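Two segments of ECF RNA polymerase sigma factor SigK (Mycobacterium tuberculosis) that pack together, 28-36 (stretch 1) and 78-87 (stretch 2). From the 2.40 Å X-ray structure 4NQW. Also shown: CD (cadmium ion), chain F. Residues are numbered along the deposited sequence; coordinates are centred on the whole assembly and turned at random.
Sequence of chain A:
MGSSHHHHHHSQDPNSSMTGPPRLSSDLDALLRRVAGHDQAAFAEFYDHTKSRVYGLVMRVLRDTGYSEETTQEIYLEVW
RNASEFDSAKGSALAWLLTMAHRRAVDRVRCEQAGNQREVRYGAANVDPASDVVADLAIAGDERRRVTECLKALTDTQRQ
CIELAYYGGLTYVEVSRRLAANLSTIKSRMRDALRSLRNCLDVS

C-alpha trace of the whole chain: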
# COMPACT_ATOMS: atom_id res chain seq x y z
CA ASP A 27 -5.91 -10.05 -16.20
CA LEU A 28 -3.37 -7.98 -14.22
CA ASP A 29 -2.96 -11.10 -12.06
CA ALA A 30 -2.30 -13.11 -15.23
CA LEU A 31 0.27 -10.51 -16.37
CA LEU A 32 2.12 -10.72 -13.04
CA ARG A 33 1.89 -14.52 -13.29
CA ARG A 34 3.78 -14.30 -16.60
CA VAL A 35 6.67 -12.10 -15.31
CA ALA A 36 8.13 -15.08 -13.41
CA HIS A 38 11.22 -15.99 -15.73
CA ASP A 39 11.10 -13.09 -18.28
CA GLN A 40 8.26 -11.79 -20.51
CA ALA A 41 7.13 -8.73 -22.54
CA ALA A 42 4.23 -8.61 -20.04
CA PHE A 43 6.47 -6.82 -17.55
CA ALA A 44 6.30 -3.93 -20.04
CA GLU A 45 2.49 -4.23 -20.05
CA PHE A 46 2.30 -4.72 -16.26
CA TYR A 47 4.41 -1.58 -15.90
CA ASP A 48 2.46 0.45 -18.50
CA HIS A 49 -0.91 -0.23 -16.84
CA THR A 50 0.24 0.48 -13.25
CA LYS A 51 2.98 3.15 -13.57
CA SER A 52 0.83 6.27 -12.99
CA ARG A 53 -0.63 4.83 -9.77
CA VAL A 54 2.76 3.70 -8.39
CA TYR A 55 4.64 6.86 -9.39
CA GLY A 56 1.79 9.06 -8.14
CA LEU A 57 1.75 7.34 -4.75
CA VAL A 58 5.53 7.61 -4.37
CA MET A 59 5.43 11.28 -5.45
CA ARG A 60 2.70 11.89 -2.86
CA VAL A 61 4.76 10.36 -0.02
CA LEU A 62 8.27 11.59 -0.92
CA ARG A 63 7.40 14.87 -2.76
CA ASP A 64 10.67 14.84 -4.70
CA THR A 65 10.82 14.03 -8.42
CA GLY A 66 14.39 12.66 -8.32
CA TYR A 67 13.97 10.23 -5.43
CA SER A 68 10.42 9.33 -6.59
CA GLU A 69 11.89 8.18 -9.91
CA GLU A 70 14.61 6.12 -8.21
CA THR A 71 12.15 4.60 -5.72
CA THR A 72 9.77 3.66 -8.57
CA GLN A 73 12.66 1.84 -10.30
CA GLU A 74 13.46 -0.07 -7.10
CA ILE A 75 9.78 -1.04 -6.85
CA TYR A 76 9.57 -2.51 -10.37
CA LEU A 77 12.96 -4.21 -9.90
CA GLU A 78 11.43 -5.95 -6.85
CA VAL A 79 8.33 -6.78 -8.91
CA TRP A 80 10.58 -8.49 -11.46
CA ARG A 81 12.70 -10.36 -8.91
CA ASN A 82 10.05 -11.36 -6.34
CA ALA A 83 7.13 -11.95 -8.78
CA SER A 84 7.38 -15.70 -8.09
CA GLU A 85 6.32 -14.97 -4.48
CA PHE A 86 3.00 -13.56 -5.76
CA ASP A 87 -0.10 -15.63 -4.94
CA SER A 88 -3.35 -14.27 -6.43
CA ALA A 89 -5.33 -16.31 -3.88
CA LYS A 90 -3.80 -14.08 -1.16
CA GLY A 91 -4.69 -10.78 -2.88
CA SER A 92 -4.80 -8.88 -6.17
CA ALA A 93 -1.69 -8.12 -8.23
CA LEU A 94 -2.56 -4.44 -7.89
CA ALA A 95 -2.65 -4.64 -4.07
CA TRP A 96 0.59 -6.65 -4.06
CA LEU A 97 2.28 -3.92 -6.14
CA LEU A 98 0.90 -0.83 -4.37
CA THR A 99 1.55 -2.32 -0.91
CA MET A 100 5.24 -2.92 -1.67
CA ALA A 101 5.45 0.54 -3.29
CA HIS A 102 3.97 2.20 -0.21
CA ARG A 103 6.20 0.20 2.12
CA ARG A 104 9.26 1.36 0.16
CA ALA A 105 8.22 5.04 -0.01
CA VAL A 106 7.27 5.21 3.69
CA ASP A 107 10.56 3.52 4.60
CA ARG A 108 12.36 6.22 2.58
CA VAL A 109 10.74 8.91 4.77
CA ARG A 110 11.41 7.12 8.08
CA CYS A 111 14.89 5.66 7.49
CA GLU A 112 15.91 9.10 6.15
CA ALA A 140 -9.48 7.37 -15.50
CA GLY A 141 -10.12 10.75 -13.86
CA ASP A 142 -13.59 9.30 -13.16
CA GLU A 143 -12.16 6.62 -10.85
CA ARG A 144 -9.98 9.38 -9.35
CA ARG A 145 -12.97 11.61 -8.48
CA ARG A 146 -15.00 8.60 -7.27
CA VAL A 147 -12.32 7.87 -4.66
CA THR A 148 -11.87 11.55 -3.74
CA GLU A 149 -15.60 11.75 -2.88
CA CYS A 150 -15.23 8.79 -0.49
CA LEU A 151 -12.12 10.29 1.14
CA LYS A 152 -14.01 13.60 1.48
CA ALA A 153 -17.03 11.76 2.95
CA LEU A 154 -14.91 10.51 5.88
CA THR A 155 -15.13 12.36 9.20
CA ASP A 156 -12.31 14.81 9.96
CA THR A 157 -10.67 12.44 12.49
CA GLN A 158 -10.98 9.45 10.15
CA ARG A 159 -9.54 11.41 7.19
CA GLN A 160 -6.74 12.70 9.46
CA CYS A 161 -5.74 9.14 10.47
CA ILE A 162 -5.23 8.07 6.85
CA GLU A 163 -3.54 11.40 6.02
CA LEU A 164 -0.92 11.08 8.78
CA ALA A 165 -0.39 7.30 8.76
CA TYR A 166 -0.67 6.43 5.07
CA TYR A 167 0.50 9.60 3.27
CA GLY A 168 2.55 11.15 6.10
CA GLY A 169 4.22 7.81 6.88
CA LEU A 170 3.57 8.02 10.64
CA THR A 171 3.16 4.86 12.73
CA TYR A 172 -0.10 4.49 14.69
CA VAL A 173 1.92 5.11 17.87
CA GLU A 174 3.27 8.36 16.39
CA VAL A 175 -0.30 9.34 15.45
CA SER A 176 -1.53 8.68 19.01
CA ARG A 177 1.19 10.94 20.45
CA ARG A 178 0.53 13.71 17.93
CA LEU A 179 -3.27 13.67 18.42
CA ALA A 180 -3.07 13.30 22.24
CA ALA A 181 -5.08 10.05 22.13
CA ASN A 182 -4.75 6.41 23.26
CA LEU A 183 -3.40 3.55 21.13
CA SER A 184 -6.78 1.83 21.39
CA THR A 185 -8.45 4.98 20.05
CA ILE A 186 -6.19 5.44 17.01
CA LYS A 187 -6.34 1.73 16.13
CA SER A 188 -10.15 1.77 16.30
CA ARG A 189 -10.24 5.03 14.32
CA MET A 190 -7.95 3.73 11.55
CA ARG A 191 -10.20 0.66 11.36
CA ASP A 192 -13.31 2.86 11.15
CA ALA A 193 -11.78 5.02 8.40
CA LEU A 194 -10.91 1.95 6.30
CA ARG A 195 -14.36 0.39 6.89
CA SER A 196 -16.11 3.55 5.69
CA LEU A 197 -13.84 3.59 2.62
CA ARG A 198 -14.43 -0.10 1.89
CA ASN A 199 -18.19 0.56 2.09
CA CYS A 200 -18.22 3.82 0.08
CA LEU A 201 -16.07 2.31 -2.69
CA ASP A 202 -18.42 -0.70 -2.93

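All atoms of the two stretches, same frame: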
# COMPACT_ATOMS: atom_id res chain seq x y z
N LEU A 28 -4.58 -8.53 -14.82
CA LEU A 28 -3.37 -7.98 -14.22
C LEU A 28 -2.67 -9.05 -13.37
O LEU A 28 -1.44 -9.06 -13.25
CB LEU A 28 -3.72 -6.76 -13.36
CG LEU A 28 -2.68 -5.66 -13.15
CD1 LEU A 28 -2.00 -5.27 -14.45
CD2 LEU A 28 -3.37 -4.45 -12.54
N ASP A 29 -3.47 -9.94 -12.78
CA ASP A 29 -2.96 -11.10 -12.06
C ASP A 29 -2.27 -12.06 -13.02
O ASP A 29 -1.22 -12.62 -12.70
CB ASP A 29 -4.10 -11.81 -11.32
CG ASP A 29 -4.80 -10.92 -10.32
OD1 ASP A 29 -4.13 -10.40 -9.40
OD2 ASP A 29 -6.03 -10.74 -10.44
N ALA A 30 -2.87 -12.26 -14.19
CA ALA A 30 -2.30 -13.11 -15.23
C ALA A 30 -1.01 -12.52 -15.81
O ALA A 30 -0.10 -13.26 -16.17
CB ALA A 30 -3.31 -13.35 -16.34
N LEU A 31 -0.95 -11.19 -15.92
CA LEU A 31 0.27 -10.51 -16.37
C LEU A 31 1.41 -10.72 -15.38
O LEU A 31 2.52 -11.06 -15.77
CB LEU A 31 0.04 -9.00 -16.56
CG LEU A 31 -0.76 -8.53 -17.77
CD1 LEU A 31 -0.97 -7.03 -17.70
CD2 LEU A 31 -0.09 -8.91 -19.08
N LEU A 32 1.12 -10.53 -14.09
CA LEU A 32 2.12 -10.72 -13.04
C LEU A 32 2.54 -12.19 -12.95
O LEU A 32 3.68 -12.51 -12.61
CB LEU A 32 1.59 -10.25 -11.68
CG LEU A 32 2.58 -9.52 -10.76
CD1 LEU A 32 1.95 -9.31 -9.40
CD2 LEU A 32 3.91 -10.25 -10.61
N ARG A 33 1.61 -13.09 -13.27
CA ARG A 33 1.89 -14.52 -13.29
C ARG A 33 2.89 -14.87 -14.40
O ARG A 33 3.65 -15.83 -14.29
CB ARG A 33 0.60 -15.33 -13.47
CG ARG A 33 0.48 -16.53 -12.54
CD ARG A 33 -0.83 -17.27 -12.76
NE ARG A 33 -2.00 -16.41 -12.58
CZ ARG A 33 -2.51 -16.03 -11.41
NH1 ARG A 33 -1.96 -16.43 -10.27
NH2 ARG A 33 -3.58 -15.24 -11.39
N ARG A 34 2.88 -14.07 -15.48
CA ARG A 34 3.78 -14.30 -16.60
C ARG A 34 5.17 -13.66 -16.44
O ARG A 34 6.08 -14.03 -17.18
CB ARG A 34 3.13 -13.82 -17.91
CG ARG A 34 1.97 -14.69 -18.37
CD ARG A 34 1.60 -14.42 -19.82
NE ARG A 34 2.58 -14.99 -20.75
CZ ARG A 34 2.62 -16.27 -21.14
NH1 ARG A 34 1.73 -17.15 -20.70
NH2 ARG A 34 3.57 -16.66 -21.99
N VAL A 35 5.35 -12.74 -15.49
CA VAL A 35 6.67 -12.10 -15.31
C VAL A 35 7.65 -12.94 -14.48
O VAL A 35 8.77 -12.50 -14.22
CB VAL A 35 6.58 -10.65 -14.75
CG1 VAL A 35 5.45 -9.87 -15.39
CG2 VAL A 35 6.46 -10.63 -13.23
N ALA A 36 7.23 -14.13 -14.06
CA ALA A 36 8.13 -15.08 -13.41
C ALA A 36 7.78 -16.51 -13.83
O ALA A 36 7.09 -17.23 -13.11
CB ALA A 36 8.09 -14.94 -11.90
N GLU A 78 11.95 -4.95 -7.79
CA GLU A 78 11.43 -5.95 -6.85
C GLU A 78 10.27 -6.74 -7.44
O GLU A 78 10.16 -7.94 -7.20
CB GLU A 78 11.01 -5.32 -5.51
CG GLU A 78 10.54 -6.36 -4.50
CD GLU A 78 10.24 -5.81 -3.12
OE1 GLU A 78 9.75 -6.59 -2.27
OE2 GLU A 78 10.48 -4.61 -2.87
N VAL A 79 9.41 -6.08 -8.21
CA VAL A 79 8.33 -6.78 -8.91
C VAL A 79 8.93 -7.91 -9.74
O VAL A 79 8.56 -9.07 -9.60
CB VAL A 79 7.52 -5.85 -9.85
CG1 VAL A 79 6.55 -6.64 -10.71
CG2 VAL A 79 6.76 -4.80 -9.05
N TRP A 80 9.89 -7.54 -10.59
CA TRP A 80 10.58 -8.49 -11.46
C TRP A 80 11.20 -9.66 -10.70
O TRP A 80 11.04 -10.82 -11.08
CB TRP A 80 11.67 -7.77 -12.24
CG TRP A 80 12.43 -8.64 -13.18
CD1 TRP A 80 13.66 -9.20 -12.96
CD2 TRP A 80 12.03 -9.04 -14.48
NE1 TRP A 80 14.04 -9.94 -14.06
CE2 TRP A 80 13.05 -9.85 -15.01
CE3 TRP A 80 10.89 -8.79 -15.26
CZ2 TRP A 80 12.97 -10.41 -16.28
CZ3 TRP A 80 10.81 -9.35 -16.52
CH2 TRP A 80 11.85 -10.15 -17.02
N ARG A 81 11.92 -9.35 -9.62
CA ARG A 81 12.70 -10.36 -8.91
C ARG A 81 11.83 -11.25 -8.02
O ARG A 81 12.00 -12.47 -8.01
CB ARG A 81 13.82 -9.71 -8.09
CG ARG A 81 15.12 -10.48 -8.12
CD ARG A 81 16.25 -9.74 -7.42
NE ARG A 81 17.55 -10.04 -8.00
CZ ARG A 81 18.10 -9.39 -9.04
NH1 ARG A 81 17.46 -8.39 -9.64
NH2 ARG A 81 19.30 -9.76 -9.48
N ASN A 82 10.90 -10.64 -7.30
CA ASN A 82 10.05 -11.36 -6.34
C ASN A 82 8.65 -11.71 -6.87
O ASN A 82 7.76 -12.06 -6.09
CB ASN A 82 9.90 -10.54 -5.05
CG ASN A 82 11.22 -10.38 -4.31
OD1 ASN A 82 12.29 -10.72 -4.82
ND2 ASN A 82 11.15 -9.86 -3.09
N ALA A 83 8.45 -11.65 -8.19
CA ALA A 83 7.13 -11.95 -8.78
C ALA A 83 6.70 -13.40 -8.56
O ALA A 83 5.50 -13.70 -8.59
CB ALA A 83 7.12 -11.62 -10.26
N SER A 84 7.67 -14.29 -8.37
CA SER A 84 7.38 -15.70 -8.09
C SER A 84 6.74 -15.90 -6.71
O SER A 84 6.09 -16.91 -6.48
CB SER A 84 8.66 -16.53 -8.21
OG SER A 84 9.65 -16.06 -7.32
N GLU A 85 6.95 -14.94 -5.81
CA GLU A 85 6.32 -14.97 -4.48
C GLU A 85 4.83 -14.62 -4.54
O GLU A 85 4.09 -14.92 -3.59
CB GLU A 85 7.02 -14.00 -3.53
CG GLU A 85 8.48 -14.31 -3.26
CD GLU A 85 9.13 -13.36 -2.27
OE1 GLU A 85 8.64 -12.22 -2.12
OE2 GLU A 85 10.14 -13.74 -1.65
N PHE A 86 4.39 -13.99 -5.62
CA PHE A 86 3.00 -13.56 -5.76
C PHE A 86 2.03 -14.75 -5.79
O PHE A 86 2.23 -15.71 -6.53
CB PHE A 86 2.81 -12.72 -7.03
CG PHE A 86 1.38 -12.37 -7.32
CD1 PHE A 86 0.67 -11.53 -6.47
CD2 PHE A 86 0.74 -12.89 -8.44
CE1 PHE A 86 -0.65 -11.22 -6.73
CE2 PHE A 86 -0.58 -12.57 -8.71
CZ PHE A 86 -1.28 -11.74 -7.85
N ASP A 87 0.97 -14.65 -4.98
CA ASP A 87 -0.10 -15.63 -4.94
C ASP A 87 -1.44 -14.89 -5.04
O ASP A 87 -1.85 -14.23 -4.09
CB ASP A 87 -0.02 -16.44 -3.64
CG ASP A 87 -0.97 -17.64 -3.63
OD1 ASP A 87 -1.75 -17.83 -4.58
OD2 ASP A 87 -0.92 -18.41 -2.64
CD CD F . 10.07 -5.10 -0.19
O HOH W 1 12.06 -6.46 1.15

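The contact between these two stretches of SigK is almost wholly apolar: no hydrogen bond crosses it, and its 455 Å² of buried surface is contributed by residues of a short helix, 28-34, and those just after it, packing against the end of a helix and the turn that follows it.

Stretch 2 opens in helix with Glu 78, which takes no part in the packing. Its extended side chain (chi1 and chi2 both t) carries the carboxylate to a cadmium ion, which it grips with both oxygens, Glu 78 OE1 at 2.6 Å and Glu 78 OE2 at 2.8 Å from CD; water 1 is a further ligand. An acidic side chain suits a metal site, and here it lies well away from stretch 1.

Val 79 is buried and points sideways. Val 79 CG1 lies 4.5 Å from Leu 32 CD2, a loose contact that a compact branched residue can make at the margin of the apolar cluster. Trp 80 has its CA-to-CB bond directed away, yet the end of its large side chain comes nearer, and the carbonyl oxygen of Val 35 lies over one face of the indole. Arg 81 and Asn 82 point away and make no contact, as befits polar side chains on the far side of a helix.

Ala 83 is the point of closest packing. Its methyl meets three residues of stretch 1: Val 35 CG2 lies 3.2 Å from Ala 83 CB, a tight approach for two carbons, Leu 32 CD2 lies 3.5 Å from Ala 83 CB, and Ala 36 CB lies 3.8 Å from Ala 83 CB. A small side chain suits so crowded a place. Next, Ser 84 meets Ala 36 at the exposed margin, where Ala 36 CB lies 3.6 Å from Ser 84 N; Ala 36 is poorly ordered.

Phe 86 N bonds to Ala 83 O (3.2 Å). More of the surface of Phe 86 is covered by stretch 1 than of any other residue in stretch 2. Leu 32 CD1 sits over one ring face, 3.8 Å from the centroid of the Phe 86 ring and only 13° off its normal, a CH-pi contact. At the ring edge, Asp 29 OD1 lies 3.5 Å from Phe 86 CZ, where the slightly positive ring hydrogens favour an oxygen. Arg 33 NH1 approaches obliquely, 4.4 Å from Phe 86 CE2.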